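Local coordinates for trehalose monomycolate exporter MmpL3 (Mycobacterium tuberculosis, PDB 7NVH), which exports trehalose monomycolate, the mycolic acid carrier for the mycobacterial cell envelope, as a membrane transporter of the RND permease superfamily, at residues Phe43-Ser54 with Leu540-Ser551; Asp471-Ile479 with Asn487-Glu495. All coordinates share one frame; numbering follows the deposited sequence.

How the interactions relate
Following the chain from its N terminus, 43-54 comes first and leads into helix 49-61. Its partner, 540-551, arrives nearly 490 residues later, so interaction 1 closes a very long loop and joins the two MMPL family regions. Interaction 2 falls within that loop: 471-479, at the end of helix 466-476, meets 487-495 after a short connection, and the two contacts nest without crossing. Both reach the same four-stranded antiparallel sheet at its outermost strands, 540-543 in interaction 1 and 494-495 in interaction 2. Their centres lie about 22 Å apart and their nearest atoms about 7 Å, without touching.

Interaction 1: residues Phe43-Ser54 with Leu540-Ser551; sequences FYDDGSQSVQAS and LVGGTPALELDS. With AV0 (Lauryl Maltose Neopentyl Glycol), chain B.
Tyr-44 lies across Leu-547 where the two MMPL family regions of this RND-type transporter meet: helix 49-54 crosses edge strand 540-543 at 79° and runs roughly antiparallel to helix 544-551. Leu-547 can be followed outward. Its CB sits over the centre of the Tyr-44 ring in a CH-pi contact, 4.0 Å from the centroid, while Phe-43 CB lies against the opposite face. CG lies about equally far from the hydroxyls of Ser-50 and Ser-54. At the tip the branches part: CD1 reaches Ser-54 OG at 3.5 Å and borders the bound detergent, lauryl maltose neopentyl glycol, whereas CD2 packs against Val-51 CG2 at 3.6 Å and lies beside Ser-50 OG.

The detergent also touches Tyr-44, Val-51, Ser-54 and Glu-548, making this corner part of its pocket. Beside the strand, Ala-53 CB rests 3.7 Å from Gly-542 CA. Leu-540 CD2 meets the Gln-49 amide at CD.

The polar end belongs to Asp-550, whose OD2 is salt-bridged to Arg-529 and takes a weak bond from Ser-50 N. With Ser-50 OG held between its own backbone N and carbonyl carbon (chi1 64°), the hydroxyl donates to Asp-550 OD2 at 3.0 Å, meeting it on the anti side, 32° out of the carboxylate plane.

Interaction 2: residues Asp471-Ile479 with Asn487-Glu495; sequences DIRSKAMAI and NDPANMWQE
The backbones stay well apart, with Arg-473 CA 7.0 Å from Trp-493 CA and Met-477 CA 8.0 Å from Met-492 CA; Met-477, just past the helix, is the centre of an inverse gamma turn. Side chains therefore bridge the gap. Arg-473 does most of this, its CG anti to the backbone N (chi1 -164°) and the chain extended from there to NE, which carries the guanidinium out to the carbonyls of the facing loop. Met-492 O lies near the guanidinium plane at its edge and receives both NE, at 2.9 Å, and NH2, each through a weak, bent bond. NH2 also gives a weak bond to Ala-490 O at 3.5 Å. Two backbone oxygens face one cationic group, and their partial negative charge probably helps to hold it.

Helix 466-476 packs on a four-stranded antiparallel sheet (Ile-472 on Ile-456, Ala-476 on Leu-454), an alpha+beta layout consistent with the periplasmic domains of RND transporters, and ends beside the loop that runs into the short, weakly bonded outermost strand 494-495. Gln-494 pairs with Gln-512 of the neighbouring strand. The apolar half centres on Trp-493, whose ring meets Phe-482 edge-to-face. Ala-476 CB lies over one face of the indole, offset toward its rim, while Met-477 CG approaches at the edge, 3.8 Å from CD1. Arg-473 CG passes Trp-493 CB at 3.9 Å, with the guanidinium and indole planes 76° apart. Met-477 bends at chi2 and chi3: SD comes within 4.2 Å of Met-492 CB, and CE lies against one face of the Arg-473 guanidinium.

Interaction 1: residues Phe43-Ser54 with Leu540-Ser551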
loop_
_atom_site.group_PDB
_atom_site.type_symbol
_atom_site.label_atom_id
_atom_site.label_comp_id
_atom_site.label_asym_id
_atom_site.label_seq_id
_atom_site.Cartn_x
_atom_site.Cartn_y
_atom_site.Cartn_z
ATOM N N PHE A 43 3.926 3.120 -10.607
ATOM C CA PHE A 43 4.087 4.262 -9.717
ATOM C C PHE A 43 4.041 5.594 -10.442
ATOM O O PHE A 43 4.142 6.635 -9.785
ATOM C CB PHE A 43 5.404 4.153 -8.951
ATOM C CG PHE A 43 5.330 3.276 -7.746
ATOM C CD1 PHE A 43 4.647 3.687 -6.618
ATOM C CD2 PHE A 43 5.945 2.039 -7.736
ATOM C CE1 PHE A 43 4.575 2.882 -5.506
ATOM C CE2 PHE A 43 5.878 1.231 -6.627
ATOM C CZ PHE A 43 5.190 1.651 -5.511
ATOM N N TYR A 44 3.900 5.598 -11.762
ATOM C CA TYR A 44 3.990 6.813 -12.554
ATOM C C TYR A 44 2.715 7.007 -13.361
ATOM O O TYR A 44 2.112 6.038 -13.832
ATOM C CB TYR A 44 5.201 6.761 -13.487
ATOM C CG TYR A 44 6.517 6.643 -12.756
ATOM C CD1 TYR A 44 6.718 7.287 -11.545
ATOM C CD2 TYR A 44 7.552 5.879 -13.269
ATOM C CE1 TYR A 44 7.914 7.180 -10.870
ATOM C CE2 TYR A 44 8.753 5.766 -12.600
ATOM C CZ TYR A 44 8.927 6.418 -11.401
ATOM O OH TYR A 44 10.121 6.311 -10.730
ATOM N N ASP A 45 2.309 8.266 -13.512
ATOM C CA ASP A 45 1.154 8.614 -14.328
ATOM C C ASP A 45 1.442 8.272 -15.783
ATOM O O ASP A 45 2.190 8.988 -16.454
ATOM C CB ASP A 45 0.828 10.102 -14.170
ATOM C CG ASP A 45 -0.442 10.517 -14.895
ATOM O OD1 ASP A 45 -0.983 9.726 -15.696
ATOM O OD2 ASP A 45 -0.901 11.654 -14.665
ATOM N N ASP A 46 0.835 7.201 -16.285
ATOM C CA ASP A 46 1.145 6.696 -17.616
ATOM C C ASP A 46 0.662 7.610 -18.735
ATOM O O ASP A 46 1.032 7.388 -19.893
ATOM C CB ASP A 46 0.551 5.298 -17.796
ATOM C CG ASP A 46 1.237 4.262 -16.929
ATOM O OD1 ASP A 46 2.325 3.786 -17.315
ATOM O OD2 ASP A 46 0.690 3.925 -15.858
ATOM N N GLY A 47 -0.150 8.618 -18.428
ATOM C CA GLY A 47 -0.548 9.609 -19.404
ATOM C C GLY A 47 0.202 10.918 -19.328
ATOM O O GLY A 47 -0.138 11.851 -20.068
ATOM N N SER A 48 1.209 11.031 -18.468
ATOM C CA SER A 48 1.936 12.276 -18.294
ATOM C C SER A 48 2.897 12.505 -19.454
ATOM O O SER A 48 3.095 11.649 -20.318
ATOM C CB SER A 48 2.694 12.269 -16.970
ATOM O OG SER A 48 3.383 11.047 -16.785
ATOM N N GLN A 49 3.502 13.692 -19.468
ATOM C CA GLN A 49 4.474 14.038 -20.494
ATOM C C GLN A 49 5.857 13.473 -20.215
ATOM O O GLN A 49 6.716 13.522 -21.099
ATOM C CB GLN A 49 4.563 15.556 -20.641
ATOM C CG GLN A 49 3.473 16.157 -21.501
ATOM C CD GLN A 49 3.945 17.371 -22.268
ATOM O OE1 GLN A 49 4.983 17.951 -21.954
ATOM N NE2 GLN A 49 3.186 17.761 -23.284
ATOM N N SER A 50 6.095 12.945 -19.015
ATOM C CA SER A 50 7.382 12.344 -18.689
ATOM C C SER A 50 7.420 10.860 -19.022
ATOM O O SER A 50 8.460 10.349 -19.450
ATOM C CB SER A 50 7.702 12.557 -17.211
ATOM O OG SER A 50 6.763 11.888 -16.391
ATOM N N VAL A 51 6.304 10.153 -18.836
ATOM C CA VAL A 51 6.232 8.765 -19.276
ATOM C C VAL A 51 6.305 8.686 -20.793
ATOM O O VAL A 51 6.944 7.788 -21.352
ATOM C CB VAL A 51 4.961 8.093 -18.728
ATOM C CG1 VAL A 51 4.768 6.726 -19.353
ATOM C CG2 VAL A 51 5.052 7.965 -17.224
ATOM N N GLN A 52 5.660 9.627 -21.485
ATOM C CA GLN A 52 5.783 9.689 -22.937
ATOM C C GLN A 52 7.233 9.878 -23.360
ATOM O O GLN A 52 7.707 9.203 -24.281
ATOM C CB GLN A 52 4.927 10.832 -23.480
ATOM C CG GLN A 52 3.439 10.557 -23.486
ATOM C CD GLN A 52 2.638 11.743 -23.982
ATOM O OE1 GLN A 52 3.123 12.545 -24.778
ATOM N NE2 GLN A 52 1.405 11.862 -23.510
ATOM N N ALA A 53 7.947 10.785 -22.693
ATOM C CA ALA A 53 9.351 11.024 -23.000
ATOM C C ALA A 53 10.201 9.790 -22.732
ATOM O O ALA A 53 11.070 9.449 -23.540
ATOM C CB ALA A 53 9.865 12.210 -22.189
ATOM N N SER A 54 9.969 9.113 -21.606
ATOM C CA SER A 54 10.714 7.899 -21.302
ATOM C C SER A 54 10.462 6.798 -22.320
ATOM O O SER A 54 11.412 6.124 -22.736
ATOM C CB SER A 54 10.359 7.402 -19.902
ATOM O OG SER A 54 10.974 8.199 -18.907
ATOM N N LEU A 540 9.368 17.333 -25.335
ATOM C CA LEU A 540 8.858 16.656 -24.152
ATOM C C LEU A 540 9.987 16.545 -23.140
ATOM O O LEU A 540 11.113 16.191 -23.502
ATOM C CB LEU A 540 8.325 15.266 -24.493
ATOM C CG LEU A 540 7.049 15.158 -25.322
ATOM C CD1 LEU A 540 6.878 13.741 -25.825
ATOM C CD2 LEU A 540 5.852 15.571 -24.501
ATOM N N VAL A 541 9.691 16.844 -21.881
ATOM C CA VAL A 541 10.683 16.807 -20.816
ATOM C C VAL A 541 10.363 15.625 -19.917
ATOM O O VAL A 541 9.261 15.538 -19.362
ATOM C CB VAL A 541 10.711 18.120 -20.021
ATOM C CG1 VAL A 541 11.830 18.090 -19.002
ATOM C CG2 VAL A 541 10.877 19.294 -20.963
ATOM N N GLY A 542 11.323 14.719 -19.773
ATOM C CA GLY A 542 11.158 13.510 -19.000
ATOM C C GLY A 542 12.288 13.339 -18.005
ATOM O O GLY A 542 12.819 14.302 -17.456
ATOM N N GLY A 543 12.651 12.088 -17.782
ATOM C CA GLY A 543 13.676 11.751 -16.821
ATOM C C GLY A 543 13.081 11.331 -15.488
ATOM O O GLY A 543 11.923 11.610 -15.169
ATOM N N THR A 544 13.900 10.636 -14.702
ATOM C CA THR A 544 13.442 10.159 -13.400
ATOM C C THR A 544 13.013 11.275 -12.451
ATOM O O THR A 544 11.981 11.104 -11.782
ATOM C CB THR A 544 14.521 9.285 -12.755
ATOM O OG1 THR A 544 15.014 8.346 -13.719
ATOM C CG2 THR A 544 13.948 8.528 -11.570
ATOM N N PRO A 545 13.730 12.399 -12.315
ATOM C CA PRO A 545 13.206 13.471 -11.453
ATOM C C PRO A 545 11.861 14.002 -11.909
ATOM O O PRO A 545 11.022 14.340 -11.066
ATOM C CB PRO A 545 14.291 14.556 -11.527
ATOM C CG PRO A 545 15.487 13.889 -12.056
ATOM C CD PRO A 545 15.017 12.777 -12.922
ATOM N N ALA A 546 11.627 14.082 -13.219
ATOM C CA ALA A 546 10.340 14.540 -13.723
ATOM C C ALA A 546 9.266 13.471 -13.599
ATOM O O ALA A 546 8.088 13.800 -13.427
ATOM C CB ALA A 546 10.469 14.982 -15.179
ATOM N N LEU A 547 9.651 12.197 -13.690
ATOM C CA LEU A 547 8.701 11.097 -13.589
ATOM C C LEU A 547 7.989 11.055 -12.246
ATOM O O LEU A 547 6.833 10.625 -12.193
ATOM C CB LEU A 547 9.414 9.767 -13.825
ATOM C CG LEU A 547 9.567 9.320 -15.277
ATOM C CD1 LEU A 547 10.638 8.253 -15.394
ATOM C CD2 LEU A 547 8.250 8.813 -15.814
ATOM N N GLU A 548 8.643 11.486 -11.172
ATOM C CA GLU A 548 8.041 11.511 -9.847
ATOM C C GLU A 548 7.211 12.760 -9.604
ATOM O O GLU A 548 6.138 12.678 -9.000
ATOM C CB GLU A 548 9.129 11.405 -8.779
ATOM C CG GLU A 548 9.637 9.994 -8.578
ATOM C CD GLU A 548 11.144 9.930 -8.483
ATOM O OE1 GLU A 548 11.754 10.914 -8.018
ATOM O OE2 GLU A 548 11.717 8.895 -8.882
ATOM N N LEU A 549 7.682 13.917 -10.073
ATOM C CA LEU A 549 6.894 15.137 -9.954
ATOM C C LEU A 549 5.605 15.036 -10.754
ATOM O O LEU A 549 4.555 15.519 -10.318
ATOM C CB LEU A 549 7.716 16.340 -10.407
ATOM C CG LEU A 549 9.030 16.553 -9.660
ATOM C CD1 LEU A 549 9.923 17.510 -10.422
ATOM C CD2 LEU A 549 8.767 17.064 -8.256
ATOM N N ASP A 550 5.661 14.412 -11.933
ATOM C CA ASP A 550 4.451 14.252 -12.731
ATOM C C ASP A 550 3.448 13.341 -12.038
ATOM O O ASP A 550 2.244 13.611 -12.061
ATOM C CB ASP A 550 4.802 13.717 -14.116
ATOM C CG ASP A 550 5.058 14.824 -15.116
ATOM O OD1 ASP A 550 5.044 16.004 -14.711
ATOM O OD2 ASP A 550 5.273 14.516 -16.305
ATOM N N SER A 551 3.919 12.261 -11.413
ATOM C CA SER A 551 3.014 11.396 -10.664
ATOM C C SER A 551 2.420 12.127 -9.467
ATOM O O SER A 551 1.225 11.994 -9.180
ATOM C CB SER A 551 3.741 10.133 -10.208
ATOM O OG SER A 551 4.640 10.420 -9.154
HETATM C C1 AV0 B . 11.643 1.837 -12.335
HETATM O O1 AV0 B . 11.944 2.011 -10.993
HETATM C C2 AV0 B . 10.165 1.553 -12.511
HETATM O O2 AV0 B . 9.838 0.355 -11.804
HETATM C C3 AV0 B . 9.812 1.379 -13.956
HETATM O O3 AV0 B . 8.361 1.320 -14.050
HETATM C C4 AV0 B . 10.315 2.472 -14.836
HETATM O O4 AV0 B . 10.304 2.009 -16.235
HETATM C C5 AV0 B . 11.748 2.914 -14.529
HETATM O O5 AV0 B . 12.023 3.063 -13.078
HETATM C C6 AV0 B . 11.999 4.228 -15.194
HETATM O O6 AV0 B . 12.503 5.135 -14.246
HETATM C CAA AV0 B . 7.324 -4.545 -3.209
HETATM C CAB AV0 B . 24.626 2.326 -11.588
HETATM O OAI AV0 B . 6.405 2.951 -15.115
HETATM O OAJ AV0 B . 21.796 10.185 -7.991
HETATM O OAL AV0 B . 14.140 8.800 -5.649
HETATM O OAN AV0 B . 18.468 7.803 -9.377
HETATM O OAP AV0 B . 17.781 5.096 -9.689
HETATM O OAQ AV0 B . 8.148 5.314 -18.885
HETATM O OAR AV0 B . 19.775 12.272 -6.256
HETATM O OAS AV0 B . 7.218 1.811 -19.168
HETATM O OAT AV0 B . 17.750 11.911 -4.233
HETATM O OAU AV0 B . 10.401 3.512 -18.601
HETATM O OAV AV0 B . 16.074 9.733 -4.723
HETATM C CAW AV0 B . 8.309 -4.099 -4.274
HETATM C CAX AV0 B . 23.920 1.895 -10.263
HETATM C CAY AV0 B . 7.567 -3.358 -5.375
HETATM C CAZ AV0 B . 22.457 2.420 -10.258
HETATM C CBA AV0 B . 8.576 -2.623 -6.259
HETATM C CBB AV0 B . 21.795 2.046 -8.912
HETATM C CBC AV0 B . 9.493 -1.758 -5.374
HETATM C CBD AV0 B . 20.381 2.699 -8.807
HETATM C CBE AV0 B . 10.267 -0.736 -6.267
HETATM C CBF AV0 B . 19.569 1.957 -7.726
HETATM C CBG AV0 B . 11.071 -1.510 -7.397
HETATM C CBH AV0 B . 18.102 2.528 -7.678
HETATM C CBI AV0 B . 11.259 -0.560 -8.639
HETATM C CBJ AV0 B . 17.098 1.343 -7.568
HETATM C CBK AV0 B . 12.712 0.092 -8.608
HETATM C CBL AV0 B . 15.627 1.886 -7.621
HETATM C CBM AV0 B . 6.281 3.194 -16.498
HETATM C CBN AV0 B . 21.311 9.761 -6.740
HETATM C CBP AV0 B . 14.270 8.564 -7.032
HETATM C CBQ AV0 B . 12.600 1.658 -8.392
HETATM C CBR AV0 B . 15.066 1.675 -9.068
HETATM C CBS AV0 B . 13.318 2.391 -10.790
HETATM C CBT AV0 B . 13.831 3.934 -8.781
HETATM O OBV AV0 B . 15.049 4.488 -9.316
HETATM O OBX AV0 B . 14.710 6.397 -7.997
HETATM O OBY AV0 B . 8.651 3.676 -16.318
HETATM O OBZ AV0 B . 19.217 8.594 -6.377
HETATM O OCB AV0 B . 17.143 9.166 -7.270
HETATM C CCC AV0 B . 7.383 4.102 -16.951
HETATM C CCD AV0 B . 19.801 9.899 -6.703
HETATM C CCF AV0 B . 15.333 7.517 -7.269
HETATM C CCH AV0 B . 17.465 7.138 -8.530
HETATM C CCJ AV0 B . 15.689 5.417 -8.501
HETATM C CCL AV0 B . 16.806 6.088 -9.311
HETATM C CCM AV0 B . 13.700 2.402 -9.245
HETATM C CCN AV0 B . 7.455 4.114 -18.481
HETATM C CCO AV0 B . 19.429 10.989 -5.695
HETATM C CCQ AV0 B . 16.484 8.152 -8.051
HETATM C CCR AV0 B . 9.128 2.404 -16.882
HETATM C CCS AV0 B . 17.759 8.681 -6.136
HETATM C CCT AV0 B . 8.145 2.953 -19.095
HETATM C CCU AV0 B . 17.977 10.997 -5.360
HETATM C CCV AV0 B . 9.375 2.534 -18.378
HETATM C CCW AV0 B . 17.494 9.665 -4.998
#

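Interaction 2: residues Asp471-Ile479 with Asn487-Glu495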
loop_
_atom_site.group_PDB
_atom_site.type_symbol
_atom_site.label_atom_id
_atom_site.label_comp_id
_atom_site.label_asym_id
_atom_site.label_seq_id
_atom_site.Cartn_x
_atom_site.Cartn_y
_atom_site.Cartn_z
ATOM N N ASP A 471 19.430 25.187 -31.383
ATOM C CA ASP A 471 18.590 26.253 -30.843
ATOM C C ASP A 471 17.884 25.812 -29.566
ATOM O O ASP A 471 17.771 26.589 -28.610
ATOM C CB ASP A 471 17.576 26.700 -31.892
ATOM C CG ASP A 471 17.144 28.135 -31.704
ATOM O OD1 ASP A 471 17.460 28.975 -32.572
ATOM O OD2 ASP A 471 16.488 28.425 -30.685
ATOM N N ILE A 472 17.410 24.566 -29.527
ATOM C CA ILE A 472 16.769 24.061 -28.317
ATOM C C ILE A 472 17.769 24.002 -27.172
ATOM O O ILE A 472 17.444 24.331 -26.026
ATOM C CB ILE A 472 16.127 22.689 -28.583
ATOM C CG1 ILE A 472 14.808 22.870 -29.329
ATOM C CG2 ILE A 472 15.894 21.945 -27.283
ATOM C CD1 ILE A 472 13.774 23.628 -28.539
ATOM N N ARG A 473 19.000 23.585 -27.460
ATOM C CA ARG A 473 20.036 23.561 -26.438
ATOM C C ARG A 473 20.378 24.967 -25.970
ATOM O O ARG A 473 20.567 25.197 -24.771
ATOM C CB ARG A 473 21.276 22.858 -26.980
ATOM C CG ARG A 473 22.267 22.434 -25.921
ATOM C CD ARG A 473 23.564 21.983 -26.551
ATOM N NE ARG A 473 24.608 21.791 -25.555
ATOM C CZ ARG A 473 25.903 21.741 -25.837
ATOM N NH1 ARG A 473 26.315 21.874 -27.089
ATOM N NH2 ARG A 473 26.786 21.562 -24.867
ATOM N N SER A 474 20.457 25.920 -26.900
ATOM C CA SER A 474 20.764 27.298 -26.534
ATOM C C SER A 474 19.702 27.867 -25.606
ATOM O O SER A 474 20.023 28.556 -24.633
ATOM C CB SER A 474 20.890 28.156 -27.792
ATOM O OG SER A 474 21.854 27.619 -28.679
ATOM N N LYS A 475 18.429 27.596 -25.898
ATOM C CA LYS A 475 17.373 27.983 -24.967
ATOM C C LYS A 475 17.518 27.252 -23.640
ATOM O O LYS A 475 17.330 27.843 -22.572
ATOM C CB LYS A 475 16.000 27.719 -25.582
ATOM C CG LYS A 475 15.677 28.630 -26.750
ATOM C CD LYS A 475 14.278 28.395 -27.287
ATOM C CE LYS A 475 14.127 28.998 -28.670
ATOM N NZ LYS A 475 12.928 29.867 -28.774
ATOM N N ALA A 476 17.855 25.962 -23.685
ATOM C CA ALA A 476 18.032 25.195 -22.462
ATOM C C ALA A 476 19.338 25.523 -21.756
ATOM O O ALA A 476 19.458 25.266 -20.554
ATOM C CB ALA A 476 17.968 23.699 -22.765
ATOM N N MET A 477 20.320 26.069 -22.469
ATOM C CA MET A 477 21.547 26.551 -21.835
ATOM C C MET A 477 21.417 28.021 -21.457
ATOM O O MET A 477 22.257 28.864 -21.767
ATOM C CB MET A 477 22.742 26.317 -22.748
ATOM C CG MET A 477 23.363 24.944 -22.591
ATOM S SD MET A 477 25.144 24.960 -22.861
ATOM C CE MET A 477 25.228 25.670 -24.501
ATOM N N ALA A 478 20.312 28.320 -20.782
ATOM C CA ALA A 478 20.095 29.603 -20.131
ATOM C C ALA A 478 19.395 29.398 -18.797
ATOM O O ALA A 478 18.883 30.368 -18.223
ATOM C CB ALA A 478 19.283 30.548 -21.019
ATOM N N ILE A 479 19.345 28.165 -18.305
ATOM C CA ILE A 479 18.732 27.820 -17.032
ATOM C C ILE A 479 19.823 27.231 -16.152
ATOM O O ILE A 479 20.456 26.235 -16.522
ATOM C CB ILE A 479 17.575 26.825 -17.216
ATOM C CG1 ILE A 479 16.556 27.381 -18.207
ATOM C CG2 ILE A 479 16.917 26.515 -15.887
ATOM C CD1 ILE A 479 15.585 26.349 -18.720
ATOM N N ASN A 487 33.088 21.733 -15.869
ATOM C CA ASN A 487 32.971 23.184 -15.727
ATOM C C ASN A 487 33.154 23.904 -17.060
ATOM O O ASN A 487 33.661 25.027 -17.109
ATOM C CB ASN A 487 33.950 23.726 -14.681
ATOM C CG ASN A 487 33.910 22.940 -13.387
ATOM O OD1 ASN A 487 32.858 22.452 -12.976
ATOM N ND2 ASN A 487 35.060 22.814 -12.735
ATOM N N ASP A 488 32.740 23.265 -18.149
ATOM C CA ASP A 488 32.693 23.891 -19.459
ATOM C C ASP A 488 31.328 23.653 -20.084
ATOM O O ASP A 488 30.685 22.635 -19.813
ATOM C CB ASP A 488 33.793 23.350 -20.385
ATOM C CG ASP A 488 33.796 21.838 -20.472
ATOM O OD1 ASP A 488 33.090 21.186 -19.675
ATOM O OD2 ASP A 488 34.505 21.296 -21.344
ATOM N N PRO A 489 30.850 24.585 -20.914
ATOM C CA PRO A 489 29.530 24.403 -21.532
ATOM C C PRO A 489 29.510 23.397 -22.667
ATOM O O PRO A 489 28.428 22.909 -23.015
ATOM C CB PRO A 489 29.183 25.812 -22.046
ATOM C CG PRO A 489 30.153 26.735 -21.353
ATOM C CD PRO A 489 31.394 25.923 -21.189
ATOM N N ALA A 490 30.663 23.064 -23.250
ATOM C CA ALA A 490 30.698 22.225 -24.441
ATOM C C ALA A 490 30.230 20.799 -24.192
ATOM O O ALA A 490 29.931 20.093 -25.160
ATOM C CB ALA A 490 32.113 22.203 -25.021
ATOM N N ASN A 491 30.155 20.356 -22.938
ATOM C CA ASN A 491 29.707 19.003 -22.626
ATOM C C ASN A 491 28.401 19.000 -21.841
ATOM O O ASN A 491 28.043 17.980 -21.244
ATOM C CB ASN A 491 30.789 18.238 -21.862
ATOM C CG ASN A 491 32.182 18.546 -22.360
ATOM O OD1 ASN A 491 33.049 18.968 -21.595
ATOM N ND2 ASN A 491 32.406 18.343 -23.652
ATOM N N MET A 492 27.688 20.120 -21.825
ATOM C CA MET A 492 26.398 20.203 -21.160
ATOM C C MET A 492 25.287 19.839 -22.136
ATOM O O MET A 492 25.354 20.175 -23.322
ATOM C CB MET A 492 26.168 21.608 -20.603
ATOM C CG MET A 492 26.449 21.743 -19.119
ATOM S SD MET A 492 26.137 23.409 -18.513
ATOM C CE MET A 492 24.390 23.312 -18.148
ATOM N N TRP A 493 24.268 19.149 -21.624
ATOM C CA TRP A 493 23.141 18.671 -22.425
ATOM C C TRP A 493 23.624 17.772 -23.560
ATOM O O TRP A 493 23.314 17.984 -24.733
ATOM C CB TRP A 493 22.305 19.836 -22.954
ATOM C CG TRP A 493 21.505 20.491 -21.883
ATOM C CD1 TRP A 493 21.686 21.740 -21.380
ATOM C CD2 TRP A 493 20.405 19.924 -21.167
ATOM N NE1 TRP A 493 20.764 21.991 -20.396
ATOM C CE2 TRP A 493 19.964 20.889 -20.248
ATOM C CE3 TRP A 493 19.748 18.695 -21.217
ATOM C CZ2 TRP A 493 18.899 20.665 -19.387
ATOM C CZ3 TRP A 493 18.690 18.474 -20.362
ATOM C CH2 TRP A 493 18.276 19.452 -19.459
ATOM N N GLN A 494 24.400 16.758 -23.193
ATOM C CA GLN A 494 24.912 15.813 -24.170
ATOM C C GLN A 494 23.797 14.901 -24.664
ATOM O O GLN A 494 22.873 14.553 -23.925
ATOM C CB GLN A 494 26.040 14.977 -23.568
ATOM C CG GLN A 494 27.401 15.638 -23.644
ATOM C CD GLN A 494 27.817 15.940 -25.068
ATOM O OE1 GLN A 494 27.914 17.100 -25.464
ATOM N NE2 GLN A 494 28.063 14.894 -25.848
ATOM N N GLU A 495 23.895 14.516 -25.930
ATOM C CA GLU A 495 22.919 13.615 -26.518
ATOM C C GLU A 495 22.991 12.243 -25.859
ATOM O O GLU A 495 24.041 11.810 -25.384
ATOM C CB GLU A 495 23.158 13.486 -28.020
ATOM C CG GLU A 495 21.898 13.332 -28.838
ATOM C CD GLU A 495 22.194 12.960 -30.272
ATOM O OE1 GLU A 495 23.347 13.154 -30.709
ATOM O OE2 GLU A 495 21.277 12.474 -30.964
#